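Local coordinates for extracellular solute-binding protein (Bordetella parapertussis, PDB 3PU5), which probably captures a small solute, perhaps a polyamine, outside the cytoplasm and hands it to a membrane transporter for uptake, at residues A[216-221]-A[228-233]; A[144-149]-A[199-204]; A[61-64]-A[69-72]. All blocks are in the same frame, centred on the assembly; numbering follows the deposited sequence.

Contact 1 (A[216-221]-A[228-233])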
# COMPACT_ATOMS: atom_id res chain seq x y z
N ARG A 216 4.61 4.55 -9.17
CA ARG A 216 4.27 5.81 -9.82
C ARG A 216 5.52 6.54 -10.31
O ARG A 216 5.54 7.06 -11.42
CB ARG A 216 3.46 6.68 -8.87
CG ARG A 216 2.06 6.16 -8.69
CD ARG A 216 1.25 7.02 -7.76
NE ARG A 216 -0.11 7.17 -8.27
CZ ARG A 216 -1.19 6.60 -7.76
NH1 ARG A 216 -1.08 5.82 -6.69
NH2 ARG A 216 -2.37 6.81 -8.32
N THR A 217 6.55 6.56 -9.47
CA THR A 217 7.78 7.27 -9.81
C THR A 217 8.52 6.52 -10.93
O THR A 217 9.10 7.16 -11.82
CB THR A 217 8.69 7.48 -8.58
OG1 THR A 217 7.94 8.08 -7.52
CG2 THR A 217 9.85 8.38 -8.93
N PHE A 218 8.49 5.19 -10.90
CA PHE A 218 9.16 4.38 -11.93
C PHE A 218 8.56 4.69 -13.30
O PHE A 218 9.27 4.87 -14.28
CB PHE A 218 9.06 2.87 -11.66
CG PHE A 218 9.72 2.41 -10.38
CD1 PHE A 218 10.74 3.13 -9.80
CD2 PHE A 218 9.33 1.21 -9.79
CE1 PHE A 218 11.35 2.69 -8.63
CE2 PHE A 218 9.92 0.76 -8.62
CZ PHE A 218 10.94 1.50 -8.04
N ILE A 219 7.23 4.75 -13.35
CA ILE A 219 6.52 5.07 -14.59
C ILE A 219 6.97 6.43 -15.13
O ILE A 219 7.28 6.56 -16.32
CB ILE A 219 5.00 5.03 -14.38
CG1 ILE A 219 4.57 3.60 -14.00
CG2 ILE A 219 4.26 5.51 -15.63
CD1 ILE A 219 3.13 3.47 -13.54
N ALA A 220 7.01 7.43 -14.26
CA ALA A 220 7.47 8.76 -14.63
C ALA A 220 8.94 8.75 -15.05
O ALA A 220 9.31 9.38 -16.04
CB ALA A 220 7.25 9.76 -13.49
N GLU A 221 9.76 8.02 -14.31
CA GLU A 221 11.17 7.89 -14.65
C GLU A 221 11.34 7.33 -16.07
O GLU A 221 12.21 7.77 -16.82
CB GLU A 221 11.88 6.97 -13.65
CG GLU A 221 13.33 6.66 -14.00
CD GLU A 221 13.95 5.61 -13.07
OE1 GLU A 221 13.20 4.97 -12.29
OE2 GLU A 221 15.18 5.42 -13.13
N VAL A 228 13.10 12.04 -13.19
CA VAL A 228 12.81 11.82 -11.78
C VAL A 228 13.29 10.44 -11.38
O VAL A 228 13.37 9.53 -12.22
CB VAL A 228 11.30 11.94 -11.47
CG1 VAL A 228 10.81 13.34 -11.78
CG2 VAL A 228 10.52 10.90 -12.25
N LYS A 229 13.65 10.28 -10.10
CA LYS A 229 14.10 8.99 -9.61
C LYS A 229 13.53 8.76 -8.22
O LYS A 229 13.06 9.69 -7.56
CB LYS A 229 15.63 8.92 -9.58
CG LYS A 229 16.25 8.67 -10.95
CD LYS A 229 17.66 8.11 -10.81
CE LYS A 229 18.23 7.70 -12.16
NZ LYS A 229 18.28 8.84 -13.13
N TRP A 230 13.56 7.50 -7.79
CA TRP A 230 12.99 7.08 -6.52
C TRP A 230 14.07 6.47 -5.66
O TRP A 230 14.91 5.71 -6.15
CB TRP A 230 11.89 6.04 -6.76
CG TRP A 230 11.10 5.66 -5.53
CD1 TRP A 230 10.09 6.36 -4.96
CD2 TRP A 230 11.26 4.46 -4.74
NE1 TRP A 230 9.59 5.68 -3.87
CE2 TRP A 230 10.30 4.52 -3.71
CE3 TRP A 230 12.12 3.36 -4.81
CZ2 TRP A 230 10.18 3.50 -2.75
CZ3 TRP A 230 11.99 2.35 -3.85
CH2 TRP A 230 11.03 2.44 -2.84
N VAL A 231 14.05 6.80 -4.37
CA VAL A 231 15.01 6.26 -3.42
C VAL A 231 14.35 5.21 -2.54
O VAL A 231 13.31 5.44 -1.95
CB VAL A 231 15.60 7.35 -2.50
CG1 VAL A 231 16.58 6.74 -1.51
CG2 VAL A 231 16.30 8.43 -3.33
N ASP A 232 14.99 4.05 -2.48
CA ASP A 232 14.67 3.01 -1.52
C ASP A 232 15.46 3.36 -0.25
O ASP A 232 16.66 3.12 -0.18
CB ASP A 232 15.11 1.66 -2.09
CG ASP A 232 14.63 0.49 -1.27
OD1 ASP A 232 13.95 0.70 -0.24
OD2 ASP A 232 14.93 -0.66 -1.67
N PRO A 233 14.79 3.98 0.74
CA PRO A 233 15.53 4.51 1.90
C PRO A 233 16.20 3.40 2.71
O PRO A 233 15.63 2.33 2.85
CB PRO A 233 14.44 5.20 2.73
CG PRO A 233 13.26 5.37 1.79
CD PRO A 233 13.34 4.18 0.89
O HOH W 1 14.04 5.21 -9.66

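Contact 2 (A[144-149]-A[199-204])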
# COMPACT_ATOMS: atom_id res chain seq x y z
N GLN A 144 11.93 23.76 -1.56
CA GLN A 144 11.44 22.99 -2.69
C GLN A 144 11.07 21.56 -2.30
O GLN A 144 11.04 20.66 -3.14
CB GLN A 144 12.49 23.01 -3.80
CG GLN A 144 12.76 24.45 -4.27
CD GLN A 144 14.03 24.59 -5.08
OE1 GLN A 144 14.31 23.77 -5.95
NE2 GLN A 144 14.79 25.64 -4.81
N VAL A 145 10.77 21.39 -1.02
CA VAL A 145 10.36 20.10 -0.49
C VAL A 145 8.83 20.04 -0.42
O VAL A 145 8.18 21.04 -0.10
CB VAL A 145 11.00 19.87 0.89
CG1 VAL A 145 10.62 18.51 1.43
CG2 VAL A 145 12.53 20.03 0.78
N PHE A 146 8.25 18.90 -0.78
CA PHE A 146 6.82 18.66 -0.61
C PHE A 146 6.62 17.50 0.37
O PHE A 146 7.56 16.75 0.62
CB PHE A 146 6.10 18.43 -1.95
CG PHE A 146 6.70 17.32 -2.79
CD1 PHE A 146 6.37 15.99 -2.55
CD2 PHE A 146 7.59 17.60 -3.83
CE1 PHE A 146 6.92 14.96 -3.32
CE2 PHE A 146 8.15 16.58 -4.60
CZ PHE A 146 7.81 15.26 -4.35
N PHE A 147 5.42 17.36 0.94
CA PHE A 147 5.17 16.32 1.93
C PHE A 147 3.69 15.93 1.95
O PHE A 147 2.84 16.75 1.65
CB PHE A 147 5.60 16.79 3.33
CG PHE A 147 5.66 15.69 4.35
CD1 PHE A 147 4.54 15.36 5.10
CD2 PHE A 147 6.84 14.97 4.55
CE1 PHE A 147 4.58 14.32 6.03
CE2 PHE A 147 6.89 13.93 5.49
CZ PHE A 147 5.76 13.61 6.23
N ASN A 148 3.39 14.68 2.30
CA ASN A 148 2.01 14.19 2.35
C ASN A 148 1.13 15.01 3.30
O ASN A 148 1.47 15.19 4.47
CB ASN A 148 1.96 12.73 2.85
CG ASN A 148 3.00 11.83 2.19
OD1 ASN A 148 2.67 10.74 1.72
ND2 ASN A 148 4.26 12.25 2.21
N ASN A 149 -0.01 15.49 2.82
CA ASN A 149 -0.98 16.11 3.72
C ASN A 149 -1.64 15.06 4.60
O ASN A 149 -2.22 14.12 4.08
CB ASN A 149 -2.05 16.88 2.96
CG ASN A 149 -2.98 17.65 3.90
OD1 ASN A 149 -4.19 17.60 3.77
ND2 ASN A 149 -2.39 18.34 4.86
N VAL A 199 4.75 13.11 -8.55
CA VAL A 199 5.24 13.08 -9.92
C VAL A 199 5.04 14.44 -10.61
O VAL A 199 5.98 14.99 -11.21
CB VAL A 199 4.63 11.91 -10.71
CG1 VAL A 199 4.69 12.16 -12.21
CG2 VAL A 199 5.36 10.61 -10.35
N VAL A 200 3.84 14.99 -10.49
CA VAL A 200 3.53 16.29 -11.09
C VAL A 200 4.41 17.41 -10.53
O VAL A 200 4.98 18.21 -11.28
CB VAL A 200 2.06 16.67 -10.88
CG1 VAL A 200 1.82 18.14 -11.24
CG2 VAL A 200 1.15 15.76 -11.70
N LEU A 201 4.53 17.47 -9.21
CA LEU A 201 5.37 18.49 -8.57
C LEU A 201 6.82 18.38 -9.05
O LEU A 201 7.45 19.39 -9.36
CB LEU A 201 5.30 18.38 -7.05
CG LEU A 201 3.95 18.73 -6.40
CD1 LEU A 201 3.91 18.29 -4.93
CD2 LEU A 201 3.66 20.21 -6.53
N LEU A 202 7.33 17.15 -9.12
CA LEU A 202 8.70 16.92 -9.58
C LEU A 202 8.88 17.25 -11.06
O LEU A 202 9.82 17.95 -11.42
CB LEU A 202 9.14 15.47 -9.32
CG LEU A 202 9.34 15.13 -7.83
CD1 LEU A 202 9.57 13.64 -7.64
CD2 LEU A 202 10.47 15.96 -7.21
N THR A 203 7.97 16.75 -11.90
CA THR A 203 8.10 16.92 -13.36
C THR A 203 7.80 18.34 -13.85
O THR A 203 8.28 18.75 -14.91
CB THR A 203 7.24 15.92 -14.15
OG1 THR A 203 5.86 16.12 -13.84
CG2 THR A 203 7.64 14.49 -13.83
N SER A 204 7.02 19.08 -13.07
CA SER A 204 6.71 20.47 -13.40
C SER A 204 7.89 21.36 -13.08
O SER A 204 7.98 22.48 -13.57
CB SER A 204 5.49 20.95 -12.61
OG SER A 204 5.79 21.11 -11.23

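Contact 3 (A[61-64]-A[69-72])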
# COMPACT_ATOMS: atom_id res chain seq x y z
N ASP A 61 -18.10 -13.38 -1.80
CA ASP A 61 -17.34 -14.53 -1.31
C ASP A 61 -15.91 -14.16 -0.89
O ASP A 61 -15.33 -14.79 0.00
CB ASP A 61 -17.30 -15.60 -2.39
CG ASP A 61 -18.68 -15.97 -2.88
OD1 ASP A 61 -19.03 -15.61 -4.02
OD2 ASP A 61 -19.42 -16.59 -2.09
N VAL A 62 -15.36 -13.15 -1.55
CA VAL A 62 -14.00 -12.71 -1.25
C VAL A 62 -14.00 -11.21 -0.99
O VAL A 62 -14.46 -10.42 -1.83
CB VAL A 62 -13.00 -13.05 -2.38
CG1 VAL A 62 -11.61 -12.43 -2.09
CG2 VAL A 62 -12.88 -14.56 -2.54
N ALA A 63 -13.52 -10.84 0.19
CA ALA A 63 -13.40 -9.44 0.55
C ALA A 63 -12.03 -8.97 0.14
O ALA A 63 -11.03 -9.50 0.61
CB ALA A 63 -13.59 -9.26 2.05
N ALA A 64 -11.98 -8.00 -0.76
CA ALA A 64 -10.70 -7.50 -1.24
C ALA A 64 -10.76 -5.99 -1.34
O ALA A 64 -11.32 -5.45 -2.30
CB ALA A 64 -10.38 -8.13 -2.60
N ASP A 69 -11.02 -0.28 6.40
CA ASP A 69 -12.35 -0.86 6.40
C ASP A 69 -12.31 -2.37 6.61
O ASP A 69 -13.20 -2.93 7.25
CB ASP A 69 -13.09 -0.48 5.12
CG ASP A 69 -13.42 0.99 5.10
OD1 ASP A 69 -14.30 1.40 5.89
OD2 ASP A 69 -12.78 1.73 4.32
N MSE A 70 -11.27 -3.02 6.09
CA MSE A 70 -11.10 -4.45 6.34
C MSE A 70 -10.96 -4.71 7.84
O MSE A 70 -11.43 -5.73 8.35
CB MSE A 70 -9.90 -5.04 5.60
CG MSE A 70 -9.82 -6.57 5.69
SE MSE A 70 -11.29 -7.42 4.70
CE MSE A 70 -10.79 -6.84 2.89
N TYR A 71 -10.29 -3.79 8.54
CA TYR A 71 -10.13 -3.95 9.97
C TYR A 71 -11.50 -3.95 10.65
O TYR A 71 -11.67 -4.53 11.71
CB TYR A 71 -9.23 -2.87 10.56
CG TYR A 71 -8.53 -3.31 11.83
CD1 TYR A 71 -8.98 -2.88 13.08
CD2 TYR A 71 -7.43 -4.16 11.79
CE1 TYR A 71 -8.35 -3.29 14.25
CE2 TYR A 71 -6.80 -4.57 12.95
CZ TYR A 71 -7.26 -4.13 14.18
OH TYR A 71 -6.63 -4.54 15.33
N ARG A 72 -12.49 -3.30 10.04
CA ARG A 72 -13.85 -3.32 10.57
C ARG A 72 -14.40 -4.75 10.58
O ARG A 72 -15.03 -5.19 11.55
CB ARG A 72 -14.78 -2.42 9.74
CG ARG A 72 -14.42 -0.95 9.78
CD ARG A 72 -15.14 -0.18 8.67
NE ARG A 72 -16.58 -0.12 8.87
CZ ARG A 72 -17.44 0.41 8.01
NH1 ARG A 72 -16.99 0.93 6.87
NH2 ARG A 72 -18.74 0.42 8.27

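Contact 1 (A[216-221]-A[228-233])
E221 OE1 is gripped by two partners: a bridging water, which donates a hydrogen bond to OE1 (2.8 Å), and R293, which adds a salt bridge through NH1. The same water accepts a hydrogen bond from the backbone (water oxygen to W230 N 3.0 Å), so helix and strand share a polar link although no direct hydrogen bond joins them. E221 gets there on an extended chain whose CG lies anti to the backbone N (chi1 174°), and on the way E221 CB skims V228 O at 3.3 Å. The other carboxylate oxygen, E221 OE2, stands 4.6 Å from K229 NZ, too far for a salt bridge, though the opposite charges may still attract. Deeper in, the packing is aromatic. F218 turns its ring edge toward the face of W230, an offset edge-to-face stack with planes at 84°. T217 crosses W230 at about a right angle, OG1 beside CD1 of the indole; that hydroxyl is bonded to W213 O, while W230 NE1 is held by G212 O, which fixes the turn of the indole. A220 CB rests on V228 CG2 at 3.7 Å. Helix 214-223 leads through a short loop into strand 229-231 of the antiparallel sheet and lies over it, with F218 and W230 between; segment 216-221 runs roughly antiparallel to the strand, their axes at 149°. The strand pairs with 111-117, and helix 197-204 closes in alongside.

Contact 2 (A[144-149]-A[199-204])
F146 does all the reaching from the strand, and two consecutive leucines of the helix receive it. L202 meets the ring at its edge, CD2 lying in the ring plane 3.5 Å from F146 CE2, with the two side chains crossing at roughly a right angle. L201 slides past in the opposite direction and sets its CD1 3.6 Å from F146 CG, close to the root of the ring. This depends on the phenylalanine torsion: chi1 of 55° places CG between the backbone N and the carbonyl carbon and sends the ring out to the helix, bridging backbones whose nearest CA atoms, those of F146 and L201, are still 8.1 Å apart. That dense apolar patch is the whole of the contact. By contrast, V200 and S204 lie on the solvent side of the helix. T203 folds its hydroxyl back on its own helix, OG1 bonding V199 O at 2.9 Å from above the carbonyl plane, and that oxygen also accepts from T203 N; the T203 side chain also meets V228. Strand 145-148 pairs in parallel with 188-192 and bonds through its backbone to I209. Helix 197-204 packs on this strand through F146, an arrangement consistent with the alpha/beta lobes of periplasmic binding proteins.

Contact 3 (A[61-64]-A[69-72])
M70, modelled as selenomethionine, presses the end of its side chain onto A63. Its methyl carbon CE lies 3.5 Å from A63 O and also meets the alanine methyl, A63 CB to M70 CE being 3.8 Å, while the selenium follows behind, M70 SE at 4.0 Å from A63 CB. A64 is brushed through its backbone, A64 N to M70 CE 4.0 Å. All of this is van der Waals packing, with no hydrogen bond across. The reach comes from a chain that leaves the helix with CG anti to the backbone N (chi1 -172°), then curls at chi2 and chi3, so that the methyl ends up over the peptide between A63 and A64 as well as beside the CB. Strand 62-65 runs almost straight into helix 67-75, a beta-alpha unit in which M70 packs the helix back on its own strand.

One shell out, R72 NH1 makes a salt bridge to D69 OD1 at 2.9 Å, coming to its anti side. Both side chains touch helix 44-53, which may influence how helix 67-75 lies. On the strand side, D61 accepts from Y9 N and K251 N, and A64 N is bonded to T11 OG1. Strand 62-65 lies between strand 7-12, bonded to V62, and strand 238-246, bonded to A63 through A245, while helix 67-75 packs over it by M70 and Y71 turns to helix 305-322.

Along the chain contact 3 closes first, then contact 2, then contact 1. Contacts 1 and 2 are neighbours, their centres 12 Å apart, and they touch directly: V228 CG1 packs on L202 CB, and A220 CB on V199 CG1, so helix 197-204 serves both. Contact 3 stands on the opposite side of the chain's centre, its centre about 30 Å from that of contact 1 and 32 Å from that of contact 2. Through strands 229-231 and 62-65, contacts 1 and 3 nevertheless both reach the same branched antiparallel sheet, though their nearest atoms are about 16 Å apart. The arrangement is consistent with the two lobes of a solute-binding protein, with this sheet reaching both.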